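Local coordinates for protein arginine N-methyltransferase, putative (Trypanosoma brucei brucei, PDB 4LWP) that probably transfers methyl groups from S-adenosyl-L-methionine to arginine side chains of proteins, histones perhaps among them, at residues Leu34-Arg39 / Ser316-Gln321; Pro181-Val186 / Leu247-Leu252; Phe187-Thr192 / Thr296-Val301. All blocks are in the same frame, centred on the assembly; numbering follows the deposited sequence.

Interaction 1 (Leu34-Arg39 / Ser316-Gln321); sequences LEDAQR and STHWKQ. With SAH (S-adenosyl-L-homocysteine), chain I.
Asp36 and Thr317 bring the two backbones closest, with their CA atoms 5.9 Å apart, where a type I beta turn from Thr317 to Lys320 passes the start of helix 37-49. The turn carries Thr317, His318 and Trp319, the THW loop of the protein arginine methyltransferase family. Asp36 is the N-cap of the helix, and its two carboxylate oxygens serve different partners, one the helix and one the loop. Its OD1 accepts a hydrogen bond from the backbone N of Arg39, which comes from above the carboxylate plane. Its OD2 takes two donors from the loop. His318 ND1 lies 2.7 Å from Asp36 OD2, in a nearly straight bond (167°) that uses the anti lone pair. The donor bond stays in the plane of the imidazole, which stands almost perpendicular to the carboxylate (84°). His318 N reaches the same Asp36 OD2 at 2.9 Å, but from above the carboxylate plane. Two bonds from one residue thus grip a single oxygen and hold the imidazole in place. In His318, CG sits between the backbone N and the carbonyl carbon (chi1 76°), which folds the ring back so that ND1 and N can share this acceptor. Trp319 lies beside this grip. The far end of its indole meets the aliphatic part of Arg39, with Trp319 CH2 3.8 Å from Arg39 CG. Trp319 NE1 bonds to the carbonyl of Met144. The Arg39 chain bends about its CG-CD bond and turns its guanidinium to S-adenosyl-L-homocysteine. Met33 O and a salt bridge to Glu142 also hold this group. The loop therefore packs against the stem of a residue that binds the cofactor product. Arg39 NH1 donates to OXT of the ligand at 2.7 Å, and Arg39 NH2 to its O at 2.8 Å.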
loop_
_atom_site.group_PDB
_atom_site.type_symbol
_atom_site.label_atom_id
_atom_site.label_comp_id
_atom_site.label_asym_id
_atom_site.label_seq_id
_atom_site.Cartn_x
_atom_site.Cartn_y
_atom_site.Cartn_z
ATOM N N LEU A 34 -1.011 3.176 16.035
ATOM C CA LEU A 34 0.042 3.426 17.016
ATOM C C LEU A 34 1.227 4.177 16.425
ATOM O O LEU A 34 1.954 4.839 17.162
ATOM C CB LEU A 34 0.544 2.114 17.603
ATOM C CG LEU A 34 -0.452 1.317 18.434
ATOM C CD1 LEU A 34 0.116 -0.066 18.701
ATOM C CD2 LEU A 34 -0.715 2.070 19.728
ATOM N N GLU A 35 1.393 4.100 15.103
ATOM C CA GLU A 35 2.487 4.782 14.408
ATOM C C GLU A 35 2.097 6.227 14.099
ATOM O O GLU A 35 2.935 7.039 13.723
ATOM C CB GLU A 35 2.848 4.035 13.111
ATOM C CG GLU A 35 3.628 2.745 13.348
ATOM C CD GLU A 35 3.977 1.977 12.069
ATOM O OE1 GLU A 35 3.194 2.042 11.086
ATOM O OE2 GLU A 35 5.032 1.282 12.067
ATOM N N ASP A 36 0.817 6.533 14.259
ATOM C CA ASP A 36 0.308 7.879 14.043
ATOM C C ASP A 36 0.716 8.785 15.202
ATOM O O ASP A 36 -0.015 8.912 16.195
ATOM C CB ASP A 36 -1.206 7.813 13.897
ATOM C CG ASP A 36 -1.809 9.102 13.385
ATOM O OD1 ASP A 36 -1.225 10.185 13.616
ATOM O OD2 ASP A 36 -2.893 9.033 12.765
ATOM N N ALA A 37 1.869 9.431 15.061
ATOM C CA ALA A 37 2.444 10.195 16.158
ATOM C C ALA A 37 1.532 11.329 16.606
ATOM O O ALA A 37 1.438 11.599 17.807
ATOM C CB ALA A 37 3.817 10.742 15.772
ATOM N N GLN A 38 0.865 11.992 15.662
ATOM C CA GLN A 38 -0.049 13.078 16.031
ATOM C C GLN A 38 -1.174 12.541 16.907
ATOM O O GLN A 38 -1.540 13.148 17.914
ATOM C CB GLN A 38 -0.628 13.767 14.791
ATOM C CG GLN A 38 0.439 14.426 13.907
ATOM C CD GLN A 38 1.167 15.546 14.641
ATOM O OE1 GLN A 38 0.548 16.521 15.084
ATOM N NE2 GLN A 38 2.493 15.415 14.763
ATOM N N ARG A 39 -1.749 11.426 16.484
ATOM C CA ARG A 39 -2.811 10.773 17.226
ATOM C C ARG A 39 -2.318 10.382 18.612
ATOM O O ARG A 39 -2.928 10.725 19.627
ATOM C CB ARG A 39 -3.297 9.545 16.465
ATOM C CG ARG A 39 -4.549 8.913 17.016
ATOM C CD ARG A 39 -4.801 7.526 16.426
ATOM N NE ARG A 39 -4.024 6.501 17.133
ATOM C CZ ARG A 39 -4.534 5.667 18.039
ATOM N NH1 ARG A 39 -5.833 5.729 18.350
ATOM N NH2 ARG A 39 -3.747 4.780 18.640
ATOM N N SER A 316 0.627 14.915 8.656
ATOM C CA SER A 316 -0.160 13.808 8.143
ATOM C C SER A 316 -0.642 12.893 9.296
ATOM O O SER A 316 0.012 12.782 10.334
ATOM C CB SER A 316 0.673 13.024 7.122
ATOM O OG SER A 316 -0.148 12.178 6.338
ATOM N N THR A 317 -1.816 12.292 9.129
ATOM C CA THR A 317 -2.354 11.315 10.090
ATOM C C THR A 317 -2.920 10.162 9.279
ATOM O O THR A 317 -3.042 10.282 8.065
ATOM C CB THR A 317 -3.478 11.896 10.979
ATOM O OG1 THR A 317 -4.665 12.025 10.186
ATOM C CG2 THR A 317 -3.085 13.253 11.572
ATOM N N HIS A 318 -3.295 9.066 9.934
ATOM C CA HIS A 318 -3.806 7.897 9.210
ATOM C C HIS A 318 -5.182 8.168 8.616
ATOM O O HIS A 318 -5.616 7.448 7.723
ATOM C CB HIS A 318 -3.842 6.656 10.118
ATOM C CG HIS A 318 -4.966 6.643 11.105
ATOM N ND1 HIS A 318 -4.927 7.341 12.291
ATOM C CD2 HIS A 318 -6.157 5.997 11.088
ATOM C CE1 HIS A 318 -6.045 7.128 12.962
ATOM N NE2 HIS A 318 -6.808 6.319 12.249
ATOM N N TRP A 319 -5.861 9.210 9.102
ATOM C CA TRP A 319 -7.140 9.642 8.511
ATOM C C TRP A 319 -7.006 10.328 7.137
ATOM O O TRP A 319 -7.951 10.320 6.347
ATOM C CB TRP A 319 -7.869 10.602 9.468
ATOM C CG TRP A 319 -8.474 9.956 10.695
ATOM C CD1 TRP A 319 -9.654 9.257 10.764
ATOM C CD2 TRP A 319 -7.932 9.954 12.027
ATOM N NE1 TRP A 319 -9.874 8.824 12.048
ATOM C CE2 TRP A 319 -8.838 9.238 12.844
ATOM C CE3 TRP A 319 -6.781 10.496 12.607
ATOM C CZ2 TRP A 319 -8.619 9.049 14.214
ATOM C CZ3 TRP A 319 -6.562 10.308 13.949
ATOM C CH2 TRP A 319 -7.478 9.589 14.748
ATOM N N LYS A 320 -5.843 10.915 6.842
ATOM C CA LYS A 320 -5.696 11.749 5.629
ATOM C C LYS A 320 -6.798 12.838 5.581
ATOM O O LYS A 320 -7.111 13.428 6.607
ATOM C CB LYS A 320 -5.730 10.873 4.372
ATOM C CG LYS A 320 -4.696 9.749 4.429
ATOM C CD LYS A 320 -4.969 8.669 3.391
ATOM C CE LYS A 320 -3.884 7.603 3.404
ATOM N NZ LYS A 320 -2.604 8.066 2.792
ATOM N N GLN A 321 -7.345 13.125 4.396
ATOM C CA GLN A 321 -8.576 13.912 4.274
ATOM C C GLN A 321 -9.499 13.259 3.267
ATOM O O GLN A 321 -9.083 12.382 2.514
ATOM C CB GLN A 321 -8.295 15.370 3.853
ATOM C CG GLN A 321 -7.466 16.173 4.855
ATOM C CD GLN A 321 -5.994 16.039 4.536
ATOM O OE1 GLN A 321 -5.604 16.072 3.364
ATOM N NE2 GLN A 321 -5.170 15.859 5.562
HETATM N N SAH I . -8.274 2.652 21.749
HETATM C CA SAH I . -7.335 2.051 20.818
HETATM C CB SAH I . -8.053 1.433 19.625
HETATM C CG SAH I . -9.211 2.218 19.003
HETATM S SD SAH I . -9.749 1.408 17.467
HETATM C C SAH I . -6.345 3.112 20.381
HETATM O O SAH I . -5.276 2.792 19.844
HETATM O OXT SAH I . -6.610 4.310 20.572
HETATM C "C5'" SAH I . -11.401 1.122 18.146
HETATM C "C4'" SAH I . -11.580 -0.256 18.797
HETATM O "O4'" SAH I . -12.895 -0.329 19.307
HETATM C "C3'" SAH I . -11.406 -1.482 17.901
HETATM O "O3'" SAH I . -10.450 -2.340 18.499
HETATM C "C2'" SAH I . -12.772 -2.169 17.904
HETATM O "O2'" SAH I . -12.690 -3.566 18.044
HETATM C "C1'" SAH I . -13.406 -1.631 19.166
HETATM N N9 SAH I . -14.859 -1.452 19.123
HETATM C C8 SAH I . -15.594 -0.865 18.125
HETATM N N7 SAH I . -16.884 -0.876 18.503
HETATM C C5 SAH I . -16.979 -1.438 19.734
HETATM C C6 SAH I . -18.067 -1.680 20.564
HETATM N N6 SAH I . -19.298 -1.326 20.169
HETATM N N1 SAH I . -17.853 -2.289 21.786
HETATM C C2 SAH I . -16.568 -2.644 22.178
HETATM N N3 SAH I . -15.492 -2.402 21.344
HETATM C C4 SAH I . -15.705 -1.805 20.143
#

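Interaction 2 (Pro181-Val186 / Leu247-Leu252); sequences PERATV and LIELNL
Arg183 and Glu249 both start with CG anti to the backbone N (chi1 176° and -167°); the arginine then bends at chi3 (-54°) while the glutamate runs on extended. The bend carries the guanidinium across the neighbouring strand, and Arg183 NH1 forms a salt bridge with Glu249 OE2 at 2.8 Å. The two flat groups are nearly perpendicular, and the oxygen is met on its anti side, out of the carboxylate plane. Leu250 O and Asn251 CA lie over one face of the guanidinium. Arg183 NH2 and Asn251 ND2 are both donors; a water 2.8 Å from Arg183 NH2 accepts from each of them. Asn251 OD1 turns to Ser253 instead. Thr185 shares this face of the sheet, and its OG1 rests 3.4 Å from Glu249 CG.

The backbones form an antiparallel ladder between strands 178-191 and 245-251, part of the beta-barrel domain of the arginine methyltransferase family. Ala184 with Leu250 and Val186 with Ile248 are hydrogen-bonded pairs. Leu247 and Ile248 both face Val186 in a classic beta bulge, with Leu247 N 2.8 Å from Val186 O. On the apolar face, Ala184 CB packs against Leu252 CD2 at 4.0 Å. Val186 CG1 and Leu247 CD2 lie side by side at the same separation. Leu148 covers Ala184 and Val186 there.

Backbone hydrogen bonds hold the strands together. On the face of Arg183, Glu249 and Asn251 a salt bridge and a shared water add to them, and on the face of Ala184 and Val186 apolar packing does.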
loop_
_atom_site.group_PDB
_atom_site.type_symbol
_atom_site.label_atom_id
_atom_site.label_comp_id
_atom_site.label_asym_id
_atom_site.label_seq_id
_atom_site.Cartn_x
_atom_site.Cartn_y
_atom_site.Cartn_z
ATOM N N PRO A 181 -11.637 12.690 23.741
ATOM C CA PRO A 181 -11.673 14.153 23.580
ATOM C C PRO A 181 -12.997 14.757 24.061
ATOM O O PRO A 181 -13.974 14.019 24.163
ATOM C CB PRO A 181 -11.512 14.343 22.062
ATOM C CG PRO A 181 -12.102 13.081 21.475
ATOM C CD PRO A 181 -11.711 11.990 22.441
ATOM N N GLU A 182 -13.024 16.058 24.342
ATOM C CA GLU A 182 -14.229 16.688 24.884
ATOM C C GLU A 182 -15.065 17.359 23.806
ATOM O O GLU A 182 -16.239 17.653 24.009
ATOM C CB GLU A 182 -13.870 17.720 25.954
ATOM C CG GLU A 182 -12.992 18.860 25.443
ATOM C CD GLU A 182 -12.452 19.741 26.579
ATOM O OE1 GLU A 182 -11.802 20.770 26.284
ATOM O OE2 GLU A 182 -12.704 19.418 27.764
ATOM N N ARG A 183 -14.440 17.633 22.671
ATOM C CA ARG A 183 -15.070 18.405 21.612
ATOM C C ARG A 183 -14.590 17.921 20.237
ATOM O O ARG A 183 -13.475 17.412 20.108
ATOM C CB ARG A 183 -14.762 19.886 21.817
ATOM C CG ARG A 183 -15.286 20.816 20.734
ATOM C CD ARG A 183 -15.463 22.239 21.310
ATOM N NE ARG A 183 -16.312 22.191 22.504
ATOM C CZ ARG A 183 -17.630 22.366 22.485
ATOM N NH1 ARG A 183 -18.252 22.633 21.343
ATOM N NH2 ARG A 183 -18.326 22.279 23.612
ATOM N N ALA A 184 -15.431 18.066 19.217
ATOM C CA ALA A 184 -15.047 17.687 17.869
ATOM C C ALA A 184 -15.644 18.660 16.870
ATOM O O ALA A 184 -16.776 19.117 17.054
ATOM C CB ALA A 184 -15.489 16.278 17.564
ATOM N N THR A 185 -14.882 18.981 15.826
ATOM C CA THR A 185 -15.352 19.865 14.768
ATOM C C THR A 185 -15.068 19.286 13.377
ATOM O O THR A 185 -13.977 18.760 13.150
ATOM C CB THR A 185 -14.679 21.236 14.877
ATOM O OG1 THR A 185 -14.922 21.764 16.177
ATOM C CG2 THR A 185 -15.207 22.189 13.826
ATOM N N VAL A 186 -16.032 19.375 12.466
ATOM C CA VAL A 186 -15.808 19.061 11.037
ATOM C C VAL A 186 -15.489 20.334 10.225
ATOM O O VAL A 186 -16.245 21.294 10.299
ATOM C CB VAL A 186 -17.056 18.377 10.423
ATOM C CG1 VAL A 186 -16.995 18.345 8.895
ATOM C CG2 VAL A 186 -17.278 16.977 11.025
ATOM N N LEU A 247 -18.091 23.325 9.845
ATOM C CA LEU A 247 -19.355 22.856 9.300
ATOM C C LEU A 247 -20.269 22.315 10.385
ATOM O O LEU A 247 -21.476 22.572 10.397
ATOM C CB LEU A 247 -19.111 21.773 8.250
ATOM C CG LEU A 247 -20.373 21.244 7.577
ATOM C CD1 LEU A 247 -20.933 22.277 6.603
ATOM C CD2 LEU A 247 -20.072 19.959 6.837
ATOM N N ILE A 248 -19.670 21.525 11.266
ATOM C CA ILE A 248 -20.372 20.804 12.303
ATOM C C ILE A 248 -19.451 20.783 13.509
ATOM O O ILE A 248 -18.248 20.547 13.362
ATOM C CB ILE A 248 -20.732 19.353 11.848
ATOM C CG1 ILE A 248 -21.867 19.390 10.818
ATOM C CG2 ILE A 248 -21.102 18.464 13.044
ATOM C CD1 ILE A 248 -22.181 18.062 10.236
ATOM N N GLU A 249 -19.987 21.110 14.676
ATOM C CA GLU A 249 -19.218 21.077 15.910
ATOM C C GLU A 249 -19.946 20.226 16.982
ATOM O O GLU A 249 -21.162 20.320 17.119
ATOM C CB GLU A 249 -18.992 22.508 16.412
ATOM C CG GLU A 249 -17.938 22.608 17.511
ATOM C CD GLU A 249 -17.758 24.040 18.022
ATOM O OE1 GLU A 249 -18.013 24.996 17.239
ATOM O OE2 GLU A 249 -17.371 24.196 19.211
ATOM N N LEU A 250 -19.211 19.408 17.735
ATOM C CA LEU A 250 -19.826 18.532 18.722
ATOM C C LEU A 250 -19.282 18.729 20.129
ATOM O O LEU A 250 -18.074 18.768 20.333
ATOM C CB LEU A 250 -19.635 17.063 18.342
ATOM C CG LEU A 250 -20.191 16.541 17.012
ATOM C CD1 LEU A 250 -19.931 15.042 16.943
ATOM C CD2 LEU A 250 -21.694 16.865 16.908
ATOM N N ASN A 251 -20.187 18.803 21.101
ATOM C CA ASN A 251 -19.824 18.690 22.504
ATOM C C ASN A 251 -19.994 17.229 22.908
ATOM O O ASN A 251 -21.106 16.705 22.879
ATOM C CB ASN A 251 -20.700 19.630 23.353
ATOM C CG ASN A 251 -20.350 19.602 24.837
ATOM O OD1 ASN A 251 -19.839 18.601 25.358
ATOM N ND2 ASN A 251 -20.634 20.703 25.527
ATOM N N LEU A 252 -18.906 16.559 23.268
ATOM C CA LEU A 252 -18.978 15.110 23.457
ATOM C C LEU A 252 -19.670 14.672 24.743
ATOM O O LEU A 252 -20.007 13.499 24.899
ATOM C CB LEU A 252 -17.584 14.498 23.410
ATOM C CG LEU A 252 -17.088 14.097 22.020
ATOM C CD1 LEU A 252 -18.055 13.083 21.408
ATOM C CD2 LEU A 252 -16.962 15.284 21.126
HETATM O O HOH W 1 -20.941 23.234 23.642
#

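Interaction 3 (Phe187-Thr192 / Thr296-Val301); sequences FVAPIT and TVWFDV
Phe187 lays its CB over the face of the five-membered ring of Trp298, a CH-pi contact with the carbon 3.6 Å from the centroid of that ring. The two residues are a hydrogen-bonded pair in the antiparallel ladder of strands 178-191 and 289-303, within the beta-barrel domain of the arginine methyltransferase family. Trp298 can lie under its partner because its CG sits between the backbone N and the carbonyl carbon (chi1 67°), which swings the indole across the neighbouring strand. The phenyl ring runs on past the indole. Their planes are near parallel (24°) but slid apart, so the rings barely overlap. Farther along the indole, Trp298 CZ3 touches Ala189 CB at 3.9 Å. One tryptophan thus covers two residues of the facing strand.

Beyond the indole, Phe187 CE2 comes 3.4 Å from Asp300 CG. The ring meets this carboxylate obliquely, and Asp300 OD1 has its own bond to Ser309.

The backbone holds these groups in register. Phe187 N donates to Trp298 O at 2.7 Å, and Trp298 N returns a bond to Phe187 O. Ala189 and Thr296 form the next hydrogen-bonded pair, with Thr296 N 2.8 Å from Ala189 O. Between them, Val188 and Val297 project to the other face of the sheet, side by side, and both reach Met349 of strand 344-353. Thr296 OG1 and Thr323 OG1 are hydrogen-bonded. The methyl group of the former residue, Thr296 CG2, meets Ile191 CG2 at 3.5 Å.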
loop_
_atom_site.group_PDB
_atom_site.type_symbol
_atom_site.label_atom_id
_atom_site.label_comp_id
_atom_site.label_asym_id
_atom_site.label_seq_id
_atom_site.Cartn_x
_atom_site.Cartn_y
_atom_site.Cartn_z
ATOM N N PHE A 187 -14.382 20.358 9.474
ATOM C CA PHE A 187 -14.044 21.518 8.625
ATOM C C PHE A 187 -14.168 21.192 7.127
ATOM O O PHE A 187 -13.921 20.056 6.708
ATOM C CB PHE A 187 -12.620 22.020 8.910
ATOM C CG PHE A 187 -12.421 22.550 10.309
ATOM C CD1 PHE A 187 -12.698 23.878 10.615
ATOM C CD2 PHE A 187 -11.937 21.726 11.310
ATOM C CE1 PHE A 187 -12.514 24.359 11.896
ATOM C CE2 PHE A 187 -11.743 22.209 12.587
ATOM C CZ PHE A 187 -12.038 23.529 12.882
ATOM N N VAL A 188 -14.514 22.198 6.327
ATOM C CA VAL A 188 -14.715 22.049 4.882
ATOM C C VAL A 188 -13.984 23.159 4.133
ATOM O O VAL A 188 -13.958 24.285 4.620
ATOM C CB VAL A 188 -16.204 22.139 4.507
ATOM C CG1 VAL A 188 -16.404 21.858 3.021
ATOM C CG2 VAL A 188 -16.994 21.182 5.318
ATOM N N ALA A 189 -13.416 22.865 2.959
ATOM C CA ALA A 189 -12.809 23.917 2.137
ATOM C C ALA A 189 -12.924 23.584 0.667
ATOM O O ALA A 189 -12.794 22.422 0.296
ATOM C CB ALA A 189 -11.337 24.131 2.525
ATOM N N PRO A 190 -13.154 24.608 -0.184
ATOM C CA PRO A 190 -13.183 24.406 -1.643
ATOM C C PRO A 190 -11.794 24.157 -2.210
ATOM O O PRO A 190 -10.830 24.744 -1.742
ATOM C CB PRO A 190 -13.762 25.717 -2.172
ATOM C CG PRO A 190 -13.385 26.742 -1.133
ATOM C CD PRO A 190 -13.375 26.021 0.188
ATOM N N ILE A 191 -11.686 23.282 -3.198
ATOM C CA ILE A 191 -10.380 22.994 -3.754
ATOM C C ILE A 191 -10.301 23.085 -5.266
ATOM O O ILE A 191 -11.295 22.993 -5.967
ATOM C CB ILE A 191 -9.915 21.600 -3.329
ATOM C CG1 ILE A 191 -10.982 20.574 -3.697
ATOM C CG2 ILE A 191 -9.666 21.574 -1.829
ATOM C CD1 ILE A 191 -10.434 19.413 -4.461
ATOM N N THR A 192 -9.091 23.312 -5.741
ATOM C CA THR A 192 -8.755 23.106 -7.126
ATOM C C THR A 192 -7.981 21.819 -7.187
ATOM O O THR A 192 -7.160 21.539 -6.315
ATOM C CB THR A 192 -7.905 24.249 -7.722
ATOM O OG1 THR A 192 -7.466 23.882 -9.039
ATOM C CG2 THR A 192 -6.677 24.545 -6.850
ATOM N N THR A 296 -12.825 19.618 0.135
ATOM C CA THR A 296 -12.154 18.629 0.948
ATOM C C THR A 296 -12.609 18.803 2.389
ATOM O O THR A 296 -12.872 19.923 2.844
ATOM C CB THR A 296 -10.616 18.712 0.829
ATOM O OG1 THR A 296 -10.034 17.664 1.612
ATOM C CG2 THR A 296 -10.093 20.040 1.339
ATOM N N VAL A 297 -12.748 17.681 3.083
ATOM C CA VAL A 297 -13.332 17.661 4.412
ATOM C C VAL A 297 -12.415 16.994 5.424
ATOM O O VAL A 297 -11.869 15.921 5.172
ATOM C CB VAL A 297 -14.679 16.929 4.406
ATOM C CG1 VAL A 297 -15.209 16.801 5.811
ATOM C CG2 VAL A 297 -15.666 17.668 3.532
ATOM N N TRP A 298 -12.229 17.642 6.561
ATOM C CA TRP A 298 -11.430 17.078 7.627
ATOM C C TRP A 298 -12.053 17.394 8.985
ATOM O O TRP A 298 -13.136 17.973 9.055
ATOM C CB TRP A 298 -9.994 17.598 7.550
ATOM C CG TRP A 298 -9.790 19.103 7.839
ATOM C CD1 TRP A 298 -9.570 19.678 9.053
ATOM C CD2 TRP A 298 -9.736 20.176 6.875
ATOM N NE1 TRP A 298 -9.395 21.031 8.914
ATOM C CE2 TRP A 298 -9.490 21.363 7.589
ATOM C CE3 TRP A 298 -9.873 20.239 5.484
ATOM C CZ2 TRP A 298 -9.375 22.610 6.957
ATOM C CZ3 TRP A 298 -9.770 21.478 4.862
ATOM C CH2 TRP A 298 -9.513 22.645 5.601
ATOM N N PHE A 299 -11.381 16.983 10.053
ATOM C CA PHE A 299 -11.865 17.226 11.413
ATOM C C PHE A 299 -10.746 17.545 12.415
ATOM O O PHE A 299 -9.587 17.139 12.238
ATOM C CB PHE A 299 -12.661 16.016 11.929
ATOM C CG PHE A 299 -11.825 14.796 12.176
ATOM C CD1 PHE A 299 -11.160 14.617 13.386
ATOM C CD2 PHE A 299 -11.739 13.794 11.207
ATOM C CE1 PHE A 299 -10.393 13.481 13.621
ATOM C CE2 PHE A 299 -10.974 12.659 11.423
ATOM C CZ PHE A 299 -10.295 12.493 12.630
ATOM N N ASP A 300 -11.132 18.234 13.483
ATOM C CA ASP A 300 -10.332 18.383 14.690
ATOM C C ASP A 300 -11.056 17.740 15.874
ATOM O O ASP A 300 -12.277 17.677 15.878
ATOM C CB ASP A 300 -10.103 19.851 15.023
ATOM C CG ASP A 300 -9.114 20.559 14.090
ATOM O OD1 ASP A 300 -8.663 19.999 13.056
ATOM O OD2 ASP A 300 -8.799 21.729 14.420
ATOM N N VAL A 301 -10.316 17.245 16.859
ATOM C CA VAL A 301 -10.900 16.978 18.163
ATOM C C VAL A 301 -10.005 17.652 19.195
ATOM O O VAL A 301 -8.834 17.922 18.931
ATOM C CB VAL A 301 -11.038 15.480 18.472
ATOM C CG1 VAL A 301 -11.928 14.825 17.444
ATOM C CG2 VAL A 301 -9.659 14.791 18.509
#

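Interactions 2 and 3 belong to one sheet. Strand 178-191 is their common member: it lies between strands 245-251 and 289-303 and pairs antiparallel with both. Their centres lie about 14 Å apart, and they also meet directly, since Thr185 O probably accepts a hydrogen bond from Asp300 N. Interaction 1 joins the earliest segment, 34-39, to the latest, 316-321, so the segments of the other two fall between them in sequence. It lies about 16 Å from interaction 3, centre to centre, and touches it through Trp319 and Phe299, whose rings meet edge-to-face. Interaction 2 stays about 9 Å from interaction 1 at the nearest atoms, without touching. The barrel strands are thus linked through Trp319 to helix 37-49, which carries the ligand-binding Arg39.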